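Local coordinates for protein putative oxidoreductase molybdopterin-binding subunit (Sulfolobus tokodaii, PDB 4ZOH) that binds a pterin cytosine dinucleotide cofactor and probably serves as the molybdenum-bearing catalytic subunit of an oxidoreductase of the xanthine dehydrogenase and aldehyde oxidase family, at residues A[264-269]-A[348-353]; A[360-365]-A[682-687]; A[450-455]-A[460-465]; A[169-174]-A[180-185]. All coordinates share one frame; numbering follows the deposited sequence.

Contact 1: residues A[264-269]-A[348-353]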
loop_
_atom_site.group_PDB
_atom_site.type_symbol
_atom_site.label_atom_id
_atom_site.label_comp_id
_atom_site.label_asym_id
_atom_site.label_seq_id
_atom_site.Cartn_x
_atom_site.Cartn_y
_atom_site.Cartn_z
ATOM N N VAL A 264 15.030 52.845 -22.694
ATOM C CA VAL A 264 13.714 52.949 -23.345
ATOM C C VAL A 264 13.687 54.275 -24.107
ATOM O O VAL A 264 14.187 55.305 -23.628
ATOM C CB VAL A 264 12.518 52.737 -22.316
ATOM C CG1 VAL A 264 12.570 53.741 -21.182
ATOM C CG2 VAL A 264 11.159 52.761 -22.966
ATOM N N ALA A 265 13.056 54.210 -25.269
ATOM C CA ALA A 265 12.856 55.350 -26.097
ATOM C C ALA A 265 11.406 55.822 -26.047
ATOM O O ALA A 265 10.443 55.128 -26.463
ATOM C CB ALA A 265 13.269 55.038 -27.536
ATOM N N VAL A 266 11.269 57.063 -25.588
ATOM C CA VAL A 266 9.947 57.658 -25.454
ATOM C C VAL A 266 9.784 59.014 -26.131
ATOM O O VAL A 266 10.763 59.798 -26.223
ATOM C CB VAL A 266 9.574 57.801 -23.960
ATOM C CG1 VAL A 266 9.626 56.424 -23.274
ATOM C CG2 VAL A 266 10.451 58.843 -23.236
ATOM N N LYS A 267 8.547 59.280 -26.569
ATOM C CA LYS A 267 8.083 60.677 -26.725
ATOM C C LYS A 267 7.620 61.331 -25.411
ATOM O O LYS A 267 7.104 60.662 -24.473
ATOM C CB LYS A 267 7.090 60.788 -27.864
ATOM C CG LYS A 267 7.865 61.141 -29.135
ATOM C CD LYS A 267 7.171 60.714 -30.431
ATOM C CE LYS A 267 7.720 61.508 -31.622
ATOM N NZ LYS A 267 6.716 61.465 -32.726
ATOM N N LYS A 268 7.863 62.638 -25.314
ATOM C CA LYS A 268 7.497 63.432 -24.114
ATOM C C LYS A 268 6.010 63.315 -23.704
ATOM O O LYS A 268 5.687 63.501 -22.541
ATOM C CB LYS A 268 7.842 64.918 -24.307
ATOM C CG LYS A 268 9.317 65.219 -24.393
ATOM C CD LYS A 268 9.833 65.782 -23.097
ATOM C CE LYS A 268 10.929 66.765 -23.440
ATOM N NZ LYS A 268 12.053 66.519 -22.507
ATOM N N ASP A 269 5.128 62.989 -24.648
ATOM C CA ASP A 269 3.754 62.747 -24.311
ATOM C C ASP A 269 3.491 61.338 -23.705
ATOM O O ASP A 269 2.339 60.906 -23.641
ATOM C CB ASP A 269 2.863 63.024 -25.529
ATOM C CG ASP A 269 2.866 61.900 -26.549
ATOM O OD1 ASP A 269 3.750 61.014 -26.460
ATOM O OD2 ASP A 269 1.959 61.898 -27.451
ATOM N N ASN A 348 6.271 52.504 -15.660
ATOM C CA ASN A 348 6.105 53.420 -14.541
ATOM C C ASN A 348 7.281 54.338 -14.390
ATOM O O ASN A 348 7.148 55.489 -13.911
ATOM C CB ASN A 348 5.820 52.704 -13.222
ATOM C CG ASN A 348 4.357 52.575 -12.925
ATOM O OD1 ASN A 348 3.484 52.322 -13.804
ATOM N ND2 ASN A 348 4.062 52.821 -11.662
ATOM N N ILE A 349 8.450 53.849 -14.805
ATOM C CA ILE A 349 9.660 54.631 -14.620
ATOM C C ILE A 349 9.529 55.816 -15.569
ATOM O O ILE A 349 9.888 56.913 -15.226
ATOM C CB ILE A 349 10.946 53.795 -14.857
ATOM C CG1 ILE A 349 11.264 52.995 -13.609
ATOM C CG2 ILE A 349 12.111 54.690 -15.290
ATOM C CD1 ILE A 349 12.015 51.756 -13.971
ATOM N N VAL A 350 8.983 55.565 -16.739
ATOM C CA VAL A 350 8.831 56.571 -17.748
ATOM C C VAL A 350 7.772 57.577 -17.242
ATOM O O VAL A 350 8.100 58.763 -17.140
ATOM C CB VAL A 350 8.404 55.940 -19.068
ATOM C CG1 VAL A 350 7.916 57.007 -20.034
ATOM C CG2 VAL A 350 9.569 55.172 -19.683
ATOM N N ALA A 351 6.546 57.074 -16.935
ATOM C CA ALA A 351 5.424 57.849 -16.323
ATOM C C ALA A 351 5.936 58.784 -15.243
ATOM O O ALA A 351 5.729 59.988 -15.341
ATOM C CB ALA A 351 4.267 56.945 -15.831
ATOM N N ASP A 352 6.703 58.259 -14.306
ATOM C CA ASP A 352 7.339 59.039 -13.287
ATOM C C ASP A 352 8.369 60.052 -13.758
ATOM O O ASP A 352 8.566 61.099 -13.106
ATOM C CB ASP A 352 8.008 58.122 -12.271
ATOM C CG ASP A 352 6.997 57.512 -11.263
ATOM O OD1 ASP A 352 5.781 57.811 -11.395
ATOM O OD2 ASP A 352 7.419 56.774 -10.324
ATOM N N GLU A 353 9.091 59.725 -14.835
ATOM C CA GLU A 353 10.084 60.649 -15.376
ATOM C C GLU A 353 9.377 61.770 -16.173
ATOM O O GLU A 353 9.756 62.888 -16.082
ATOM C CB GLU A 353 11.140 59.907 -16.203
ATOM C CG GLU A 353 12.422 60.686 -16.410
ATOM C CD GLU A 353 13.214 60.854 -15.142
ATOM O OE1 GLU A 353 12.948 60.073 -14.203
ATOM O OE2 GLU A 353 14.089 61.769 -15.069
#
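Val266, the last residue of strand 254-266, comes closest in backbone terms to Val350, near the end of helix 336-353, with 7.9 Å between their CA atoms. That spacing is bridged wholly by side chains, and no hydrogen bond crosses it, so the contact is a plain example of a helix packed on the face of a beta-sheet. The helix is still regular here, with Asp352 N bonded to Asn348 O at 2.8 Å and Glu353 N to Ile349 O at 2.9 Å. On the strand, alternation sends Val264 and Val266 to the helix side and turns Ala265, which lies between them, to the other side.

Val350 carries the helix side of the contact with both of its methyl groups. CG1 stands anti to the backbone N (chi1 166°), which leaves CG2 beside that nitrogen, and the resulting fork meets both strand valines. Val266 meets it tip to tip. Val264, by contrast, crosses Val350 obliquely and touches it through CG1 alone. All three residues are buried. Ile272 of the adjoining strand 272-282 touches each of the three valines, while Leu149 and Ile151 of strand 149-161 extend the apolar layer on the other edge of strand 254-266.

The fork closes on three methyl pairs: Val350 CG2 is 3.6 Å from Val264 CG1 and 3.8 Å from Val266 CG1, and Val350 CG1 lies 3.7 Å from that same Val266 CG1.

Contact 2: residues A[360-365]-A[682-687]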
loop_
_atom_site.group_PDB
_atom_site.type_symbol
_atom_site.label_atom_id
_atom_site.label_comp_id
_atom_site.label_asym_id
_atom_site.label_seq_id
_atom_site.Cartn_x
_atom_site.Cartn_y
_atom_site.Cartn_z
ATOM N N GLU A 360 -2.939 56.609 -17.194
ATOM C CA GLU A 360 -3.095 57.289 -18.513
ATOM C C GLU A 360 -2.043 56.752 -19.518
ATOM O O GLU A 360 -2.356 56.415 -20.676
ATOM C CB GLU A 360 -3.039 58.869 -18.373
ATOM C CG GLU A 360 -4.312 59.512 -17.784
ATOM C CD GLU A 360 -5.568 59.312 -18.637
ATOM O OE1 GLU A 360 -5.489 59.396 -19.882
ATOM O OE2 GLU A 360 -6.647 59.045 -18.065
ATOM N N ILE A 361 -0.811 56.615 -19.047
ATOM C CA ILE A 361 0.267 56.100 -19.932
ATOM C C ILE A 361 -0.100 54.731 -20.544
ATOM O O ILE A 361 0.129 54.502 -21.763
ATOM C CB ILE A 361 1.616 56.107 -19.215
ATOM C CG1 ILE A 361 2.730 56.243 -20.259
ATOM C CG2 ILE A 361 1.723 54.893 -18.314
ATOM C CD1 ILE A 361 4.063 56.634 -19.652
ATOM N N ARG A 362 -0.784 53.884 -19.750
ATOM C CA ARG A 362 -1.189 52.586 -20.233
ATOM C C ARG A 362 -2.340 52.680 -21.244
ATOM O O ARG A 362 -2.374 51.944 -22.258
ATOM C CB ARG A 362 -1.481 51.607 -19.014
ATOM C CG ARG A 362 -0.267 51.344 -18.112
ATOM C CD ARG A 362 -0.583 50.441 -16.882
ATOM N NE ARG A 362 0.657 49.857 -16.380
ATOM C CZ ARG A 362 1.562 50.495 -15.641
ATOM N NH1 ARG A 362 1.365 51.754 -15.222
ATOM N NH2 ARG A 362 2.681 49.866 -15.290
ATOM N N LEU A 363 -3.316 53.554 -20.963
ATOM C CA LEU A 363 -4.408 53.789 -21.924
ATOM C C LEU A 363 -3.829 54.394 -23.214
ATOM O O LEU A 363 -4.355 54.083 -24.279
ATOM C CB LEU A 363 -5.527 54.696 -21.373
ATOM C CG LEU A 363 -6.399 54.090 -20.269
ATOM C CD1 LEU A 363 -7.126 55.232 -19.600
ATOM C CD2 LEU A 363 -7.347 53.049 -20.832
ATOM N N LYS A 364 -2.756 55.201 -23.084
ATOM C CA LYS A 364 -2.101 55.822 -24.239
ATOM C C LYS A 364 -1.460 54.753 -25.177
ATOM O O LYS A 364 -1.722 54.748 -26.421
ATOM C CB LYS A 364 -1.101 56.912 -23.817
ATOM C CG LYS A 364 -0.437 57.573 -25.038
ATOM C CD LYS A 364 0.235 58.902 -24.784
ATOM C CE LYS A 364 -0.783 60.032 -24.961
ATOM N NZ LYS A 364 -0.352 61.357 -24.418
ATOM N N ASN A 365 -0.713 53.807 -24.566
ATOM C CA ASN A 365 0.108 52.834 -25.296
ATOM C C ASN A 365 -0.499 51.513 -25.622
ATOM O O ASN A 365 0.050 50.772 -26.415
ATOM C CB ASN A 365 1.408 52.652 -24.575
ATOM C CG ASN A 365 2.258 53.908 -24.608
ATOM O OD1 ASN A 365 2.830 54.240 -25.641
ATOM N ND2 ASN A 365 2.387 54.574 -23.485
ATOM N N ILE A 682 2.516 45.666 -7.075
ATOM C CA ILE A 682 2.918 45.990 -5.694
ATOM C C ILE A 682 4.160 46.902 -5.666
ATOM O O ILE A 682 4.244 47.856 -4.855
ATOM C CB ILE A 682 3.115 44.715 -4.816
ATOM C CG1 ILE A 682 1.764 43.954 -4.559
ATOM C CG2 ILE A 682 3.846 45.103 -3.554
ATOM C CD1 ILE A 682 0.770 44.785 -3.787
ATOM N N ILE A 683 5.157 46.563 -6.504
ATOM C CA ILE A 683 6.323 47.415 -6.599
ATOM C C ILE A 683 5.908 48.848 -7.109
ATOM O O ILE A 683 6.420 49.824 -6.591
ATOM C CB ILE A 683 7.484 46.829 -7.474
ATOM C CG1 ILE A 683 8.006 45.478 -6.892
ATOM C CG2 ILE A 683 8.606 47.916 -7.509
ATOM C CD1 ILE A 683 8.698 45.649 -5.510
ATOM N N ASN A 684 5.040 48.941 -8.103
ATOM C CA ASN A 684 4.632 50.273 -8.588
ATOM C C ASN A 684 3.989 51.081 -7.457
ATOM O O ASN A 684 4.377 52.245 -7.218
ATOM C CB ASN A 684 3.735 50.161 -9.814
ATOM C CG ASN A 684 4.517 49.752 -11.052
ATOM O OD1 ASN A 684 5.735 49.623 -10.951
ATOM N ND2 ASN A 684 3.832 49.514 -12.227
ATOM N N ALA A 685 3.110 50.408 -6.696
ATOM C CA ALA A 685 2.485 50.984 -5.491
ATOM C C ALA A 685 3.496 51.497 -4.526
ATOM O O ALA A 685 3.383 52.686 -4.135
ATOM C CB ALA A 685 1.495 50.053 -4.809
ATOM N N VAL A 686 4.482 50.674 -4.149
ATOM C CA VAL A 686 5.434 51.083 -3.120
ATOM C C VAL A 686 6.264 52.269 -3.626
ATOM O O VAL A 686 6.717 53.134 -2.844
ATOM C CB VAL A 686 6.382 49.962 -2.708
ATOM C CG1 VAL A 686 7.406 50.425 -1.652
ATOM C CG2 VAL A 686 5.613 48.806 -2.080
ATOM N N GLU A 687 6.488 52.275 -4.946
ATOM C CA GLU A 687 7.375 53.252 -5.515
ATOM C C GLU A 687 6.708 54.614 -5.415
ATOM O O GLU A 687 7.383 55.568 -5.050
ATOM C CB GLU A 687 7.684 52.931 -6.971
ATOM C CG GLU A 687 8.632 53.934 -7.605
ATOM C CD GLU A 687 9.112 53.484 -8.983
ATOM O OE1 GLU A 687 8.278 53.289 -9.889
ATOM O OE2 GLU A 687 10.325 53.284 -9.123
#
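Arg362 and Asn684 are the two residues that meet here, reaching toward each other from helices 358-365 and 673-688. Their CA atoms are 13.2 Å apart, the nearest such pair between 360-365 and 682-687. The arginine covers much of that gap because its chain is extended from CG to NE (chi2 177°).

Across the gap two donor nitrogens pack closely: Arg362 NH2 lies 3.3 Å from Asn684 ND2, and no hydrogen bond joins them. The guanidinium and amide planes are turned 54° apart, and the amide nitrogen comes up obliquely.

The polar bonds of both groups run to third parties. Arg362 pairs with Glu344 through NE and bonds Asn348 OD1 through NH1, while Asn684 OD1 receives Arg345 NH1; these three partners all come from helix 336-353. Val408 O, from elsewhere in the chain, holds Asn684 ND2.

Within helix 358-365, Ile361 O takes two donors from opposite faces of its carbonyl plane, Asn365 N at 3.0 Å and Asn365 ND2 at 2.8 Å, the latter tilted 35° from that plane.

The arrangement is that of a buried polar network in which helix 336-353 links helix 358-365 to the C-terminal helix 673-688.

Contact 3: residues A[450-455]-A[460-465]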
loop_
_atom_site.group_PDB
_atom_site.type_symbol
_atom_site.label_atom_id
_atom_site.label_comp_id
_atom_site.label_asym_id
_atom_site.label_seq_id
_atom_site.Cartn_x
_atom_site.Cartn_y
_atom_site.Cartn_z
ATOM N N PHE A 450 -13.579 19.312 -14.380
ATOM C CA PHE A 450 -13.769 18.252 -15.370
ATOM C C PHE A 450 -15.133 17.609 -15.190
ATOM O O PHE A 450 -15.817 17.210 -16.160
ATOM C CB PHE A 450 -12.605 17.226 -15.354
ATOM C CG PHE A 450 -11.296 17.802 -15.808
ATOM C CD1 PHE A 450 -11.249 18.918 -16.685
ATOM C CD2 PHE A 450 -10.105 17.246 -15.405
ATOM C CE1 PHE A 450 -10.021 19.462 -17.113
ATOM C CE2 PHE A 450 -8.875 17.763 -15.860
ATOM C CZ PHE A 450 -8.836 18.863 -16.699
ATOM N N ALA A 451 -15.507 17.454 -13.931
ATOM C CA ALA A 451 -16.776 16.839 -13.589
ATOM C C ALA A 451 -17.944 17.783 -14.091
ATOM O O ALA A 451 -18.875 17.299 -14.695
ATOM C CB ALA A 451 -16.851 16.597 -12.088
ATOM N N GLN A 452 -17.827 19.087 -13.888
ATOM C CA GLN A 452 -18.789 20.109 -14.448
ATOM C C GLN A 452 -18.940 20.004 -15.988
ATOM O O GLN A 452 -20.082 19.946 -16.525
ATOM C CB GLN A 452 -18.309 21.543 -14.122
ATOM C CG GLN A 452 -18.174 21.848 -12.650
ATOM C CD GLN A 452 -17.488 23.193 -12.400
ATOM O OE1 GLN A 452 -16.367 23.229 -11.905
ATOM N NE2 GLN A 452 -18.190 24.327 -12.732
ATOM N N ILE A 453 -17.802 19.945 -16.693
ATOM C CA ILE A 453 -17.783 19.730 -18.163
ATOM C C ILE A 453 -18.478 18.424 -18.581
ATOM O O ILE A 453 -19.393 18.455 -19.415
ATOM C CB ILE A 453 -16.370 19.850 -18.766
ATOM C CG1 ILE A 453 -15.874 21.287 -18.640
ATOM C CG2 ILE A 453 -16.322 19.419 -20.230
ATOM C CD1 ILE A 453 -14.337 21.406 -18.804
ATOM N N ALA A 454 -18.077 17.288 -18.000
ATOM C CA ALA A 454 -18.601 16.020 -18.449
ATOM C C ALA A 454 -20.097 15.900 -18.087
ATOM O O ALA A 454 -20.852 15.330 -18.842
ATOM C CB ALA A 454 -17.822 14.826 -17.877
ATOM N N ALA A 455 -20.495 16.402 -16.922
ATOM C CA ALA A 455 -21.893 16.344 -16.529
ATOM C C ALA A 455 -22.796 17.207 -17.479
ATOM O O ALA A 455 -23.874 16.761 -17.846
ATOM C CB ALA A 455 -22.063 16.729 -15.059
ATOM N N LEU A 460 -26.109 14.831 -16.893
ATOM C CA LEU A 460 -26.294 13.971 -15.699
ATOM C C LEU A 460 -25.979 14.731 -14.435
ATOM O O LEU A 460 -25.359 15.779 -14.504
ATOM C CB LEU A 460 -25.413 12.722 -15.792
ATOM C CG LEU A 460 -25.676 11.799 -16.996
ATOM C CD1 LEU A 460 -24.669 10.644 -16.930
ATOM C CD2 LEU A 460 -27.093 11.227 -16.994
ATOM N N PRO A 461 -26.434 14.247 -13.275
ATOM C CA PRO A 461 -25.912 14.969 -12.086
ATOM C C PRO A 461 -24.340 14.854 -11.977
ATOM O O PRO A 461 -23.758 13.817 -12.330
ATOM C CB PRO A 461 -26.647 14.306 -10.898
ATOM C CG PRO A 461 -27.547 13.240 -11.469
ATOM C CD PRO A 461 -27.261 13.076 -12.931
ATOM N N ILE A 462 -23.692 15.933 -11.536
ATOM C CA ILE A 462 -22.238 16.012 -11.350
ATOM C C ILE A 462 -21.704 14.900 -10.408
ATOM O O ILE A 462 -20.594 14.412 -10.641
ATOM C CB ILE A 462 -21.769 17.423 -10.877
ATOM C CG1 ILE A 462 -20.228 17.550 -11.028
ATOM C CG2 ILE A 462 -22.293 17.720 -9.470
ATOM C CD1 ILE A 462 -19.707 18.957 -10.904
ATOM N N GLU A 463 -22.489 14.458 -9.417
ATOM C CA GLU A 463 -22.048 13.375 -8.521
ATOM C C GLU A 463 -21.960 12.051 -9.270
ATOM O O GLU A 463 -21.455 11.090 -8.729
ATOM C CB GLU A 463 -22.919 13.169 -7.247
ATOM C CG GLU A 463 -23.618 14.377 -6.665
ATOM C CD GLU A 463 -24.880 14.744 -7.447
ATOM O OE1 GLU A 463 -25.864 13.952 -7.432
ATOM O OE2 GLU A 463 -24.865 15.804 -8.087
ATOM N N LYS A 464 -22.474 11.986 -10.497
ATOM C CA LYS A 464 -22.361 10.764 -11.291
ATOM C C LYS A 464 -20.954 10.559 -11.930
ATOM O O LYS A 464 -20.691 9.488 -12.495
ATOM C CB LYS A 464 -23.423 10.715 -12.387
ATOM C CG LYS A 464 -24.858 10.443 -11.890
ATOM C CD LYS A 464 -24.973 9.311 -10.863
ATOM C CE LYS A 464 -26.375 8.731 -10.839
ATOM N NZ LYS A 464 -26.300 7.539 -9.959
ATOM N N ILE A 465 -20.127 11.599 -11.884
ATOM C CA ILE A 465 -18.896 11.643 -12.644
ATOM C C ILE A 465 -17.740 11.641 -11.625
ATOM O O ILE A 465 -17.368 12.688 -11.092
ATOM C CB ILE A 465 -18.741 12.924 -13.524
ATOM C CG1 ILE A 465 -20.013 13.281 -14.407
ATOM C CG2 ILE A 465 -17.414 12.895 -14.314
ATOM C CD1 ILE A 465 -20.475 12.169 -15.354
HETATM O O HOH W 1 -26.411 17.806 -16.084
#
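The carbonyl of Ala455 is the flat group through which the two backbones meet: Leu460 N approaches its oxygen at 3.1 Å, tilted 18° from the carbonyl plane, and a water donates both to this O and to Leu460 O. The bond spans from a residue to the fifth one after it, where helix 446-458 ends and the chain turns back. The other flat group, the Gln452 amide, is bonded outside the contact, OE1 to Asn599 and NE2 to Tyr2 O; its side chain lies about 6 Å from the bound pterin cytosine dinucleotide.

Otherwise the contact is apolar, two isoleucines on a helix surface made mostly of alanines. Ile462 has CG1 anti to its backbone N (chi1 -166°), which brings CG1 to 3.7 Å from Ala451 CB. Its CD1 lies 3.7 Å from Gln452 CG, the two chains running side by side and pointing the same way. Ile465 CG2 lies 4.1 Å from both Ala451 CA and Ala454 CB, and Ile465 CG1 is 4.1 Å from Ala455 CB.

One backbone bond with a bridging water therefore helps to hold the turn, while small alanine side chains let the branched ones lie close to the helix backbone.

Contact 4: residues A[169-174]-A[180-185]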
loop_
_atom_site.group_PDB
_atom_site.type_symbol
_atom_site.label_atom_id
_atom_site.label_comp_id
_atom_site.label_asym_id
_atom_site.label_seq_id
_atom_site.Cartn_x
_atom_site.Cartn_y
_atom_site.Cartn_z
ATOM N N GLY A 169 9.351 13.917 -3.067
ATOM C CA GLY A 169 9.447 12.649 -2.296
ATOM C C GLY A 169 9.057 11.564 -3.248
ATOM O O GLY A 169 8.317 11.811 -4.250
ATOM N N ALA A 170 9.493 10.351 -2.949
ATOM C CA ALA A 170 9.259 9.270 -3.897
ATOM C C ALA A 170 9.448 7.927 -3.227
ATOM O O ALA A 170 10.081 7.828 -2.137
ATOM C CB ALA A 170 10.189 9.381 -5.103
ATOM N N LEU A 171 8.810 6.938 -3.859
ATOM C CA LEU A 171 8.799 5.579 -3.366
ATOM C C LEU A 171 8.921 4.647 -4.565
ATOM O O LEU A 171 8.070 4.694 -5.448
ATOM C CB LEU A 171 7.490 5.250 -2.593
ATOM C CG LEU A 171 7.298 3.813 -2.108
ATOM C CD1 LEU A 171 8.394 3.324 -1.120
ATOM C CD2 LEU A 171 5.873 3.649 -1.498
ATOM N N ALA A 172 9.968 3.817 -4.570
ATOM C CA ALA A 172 10.317 3.031 -5.778
ATOM C C ALA A 172 10.439 1.539 -5.449
ATOM O O ALA A 172 11.009 1.167 -4.444
ATOM C CB ALA A 172 11.617 3.542 -6.368
ATOM N N TYR A 173 9.859 0.709 -6.305
ATOM C CA TYR A 173 9.799 -0.707 -6.043
ATOM C C TYR A 173 9.886 -1.464 -7.351
ATOM O O TYR A 173 9.046 -1.291 -8.229
ATOM C CB TYR A 173 8.491 -1.106 -5.334
ATOM C CG TYR A 173 8.467 -2.567 -5.115
ATOM C CD1 TYR A 173 9.524 -3.188 -4.433
ATOM C CD2 TYR A 173 7.427 -3.355 -5.626
ATOM C CE1 TYR A 173 9.560 -4.558 -4.230
ATOM C CE2 TYR A 173 7.423 -4.737 -5.432
ATOM C CZ TYR A 173 8.497 -5.332 -4.727
ATOM O OH TYR A 173 8.523 -6.677 -4.516
ATOM N N PHE A 174 10.897 -2.333 -7.464
ATOM C CA PHE A 174 11.054 -3.122 -8.720
ATOM C C PHE A 174 10.815 -4.565 -8.304
ATOM O O PHE A 174 11.499 -5.045 -7.371
ATOM C CB PHE A 174 12.493 -2.877 -9.258
ATOM C CG PHE A 174 12.821 -3.645 -10.491
ATOM C CD1 PHE A 174 12.073 -3.444 -11.665
ATOM C CD2 PHE A 174 13.835 -4.628 -10.469
ATOM C CE1 PHE A 174 12.333 -4.200 -12.817
ATOM C CE2 PHE A 174 14.108 -5.382 -11.610
ATOM C CZ PHE A 174 13.375 -5.159 -12.796
ATOM N N THR A 180 7.582 -0.013 -10.147
ATOM C CA THR A 180 6.467 0.935 -9.781
ATOM C C THR A 180 7.084 2.094 -9.009
ATOM O O THR A 180 7.863 1.833 -8.105
ATOM C CB THR A 180 5.366 0.226 -8.986
ATOM O OG1 THR A 180 4.844 -0.828 -9.802
ATOM C CG2 THR A 180 4.252 1.170 -8.645
ATOM N N PHE A 181 6.797 3.335 -9.422
ATOM C CA PHE A 181 7.436 4.567 -8.871
ATOM C C PHE A 181 6.370 5.586 -8.463
ATOM O O PHE A 181 5.627 6.073 -9.356
ATOM C CB PHE A 181 8.302 5.257 -9.981
ATOM C CG PHE A 181 9.393 6.167 -9.418
ATOM C CD1 PHE A 181 10.598 5.653 -8.973
ATOM C CD2 PHE A 181 9.224 7.547 -9.358
ATOM C CE1 PHE A 181 11.602 6.490 -8.437
ATOM C CE2 PHE A 181 10.224 8.386 -8.860
ATOM C CZ PHE A 181 11.421 7.862 -8.404
ATOM N N TYR A 182 6.262 5.901 -7.152
ATOM C CA TYR A 182 5.308 6.932 -6.688
ATOM C C TYR A 182 6.127 8.189 -6.476
ATOM O O TYR A 182 7.209 8.104 -5.938
ATOM C CB TYR A 182 4.660 6.587 -5.362
ATOM C CG TYR A 182 3.904 5.280 -5.281
ATOM C CD1 TYR A 182 2.488 5.273 -5.284
ATOM C CD2 TYR A 182 4.589 4.065 -5.155
ATOM C CE1 TYR A 182 1.793 4.089 -5.123
ATOM C CE2 TYR A 182 3.891 2.875 -5.016
ATOM C CZ TYR A 182 2.513 2.914 -5.009
ATOM O OH TYR A 182 1.865 1.745 -4.917
ATOM N N SER A 183 5.602 9.340 -6.841
ATOM C CA SER A 183 6.397 10.516 -6.674
ATOM C C SER A 183 5.513 11.730 -6.512
ATOM O O SER A 183 4.431 11.840 -7.175
ATOM C CB SER A 183 7.330 10.731 -7.905
ATOM O OG SER A 183 8.213 11.854 -7.710
ATOM N N SER A 184 6.016 12.661 -5.721
ATOM C CA SER A 184 5.379 13.950 -5.588
ATOM C C SER A 184 5.800 14.714 -6.826
ATOM O O SER A 184 6.818 15.391 -6.847
ATOM C CB SER A 184 5.779 14.657 -4.267
ATOM O OG SER A 184 5.080 15.896 -4.143
ATOM N N THR A 185 5.080 14.493 -7.895
ATOM C CA THR A 185 5.493 15.038 -9.175
ATOM C C THR A 185 4.312 15.802 -9.799
ATOM O O THR A 185 3.173 15.611 -9.329
ATOM C CB THR A 185 5.952 13.902 -10.133
ATOM O OG1 THR A 185 6.477 14.471 -11.321
ATOM C CG2 THR A 185 4.822 12.955 -10.489
HETATM O O HOH W 2 9.799 13.763 -5.939
HETATM O O HOH W 3 6.554 -2.839 -9.728
#
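Leu171 and Tyr182 lie side by side on one face of an antiparallel beta hairpin, pointing the same way, with Leu171 CD2 3.9 Å from Tyr182 CD2. They form a hydrogen-bonded pair, in which Tyr182 N reaches Leu171 O at 2.8 Å in the carbonyl plane. The same oxygen lies at the edge of the tyrosine ring, in its plane, 3.5 Å from Tyr182 CD2; Tyr182 CG, beside its backbone N (chi1 -57°), puts the ring there.

On the other face Phe181 spans two alanines. With its CG anti to the backbone N (chi1 -158°), the ring leans back over the partner strand, obliquely to both methyls: Phe181 CD1 is 3.5 Å from Ala172 CB and CZ is 3.8 Å from Ala170 CB.

Waters stitch both ends. One accepts from Gly169 N and donates to Ser183 OG, which is also hydrogen-bonded to Glu225 OE2; another donates to Tyr173 O and sits 2.6 Å from Thr180 OG1. Past the last bridge, Ser184 N still bonds Gly169 O, and Ser184 centres an inverse gamma turn.

The hairpin occupies the interior of a mixed sheet, flanked by strands 239-241 and 204-207, and its Phe181 and alanine face packs against helices 188-199 and 223-235.

All four contacts are largely buried, yet they illustrate how chemistry follows place. Contacts 1 and 2 adjoin, their centres 11 Å apart: helix 336-353, one side of contact 1, also supplies polar partners to contact 2, so that it meets the sheet through apolar groups and the other two helices through polar ones. One contact is purely apolar, the other polar and settled by outside partners. Contacts 3 and 4 instead join segments close in sequence and both include backbone hydrogen bonds, one at a helix end whose return loop carries exposed residues, five across a hairpin. Contact 4 lies on the opposite side of the chain's centre from contacts 1 and 2, while contact 3 belongs to the second molybdopterin cofactor-binding region of the chain.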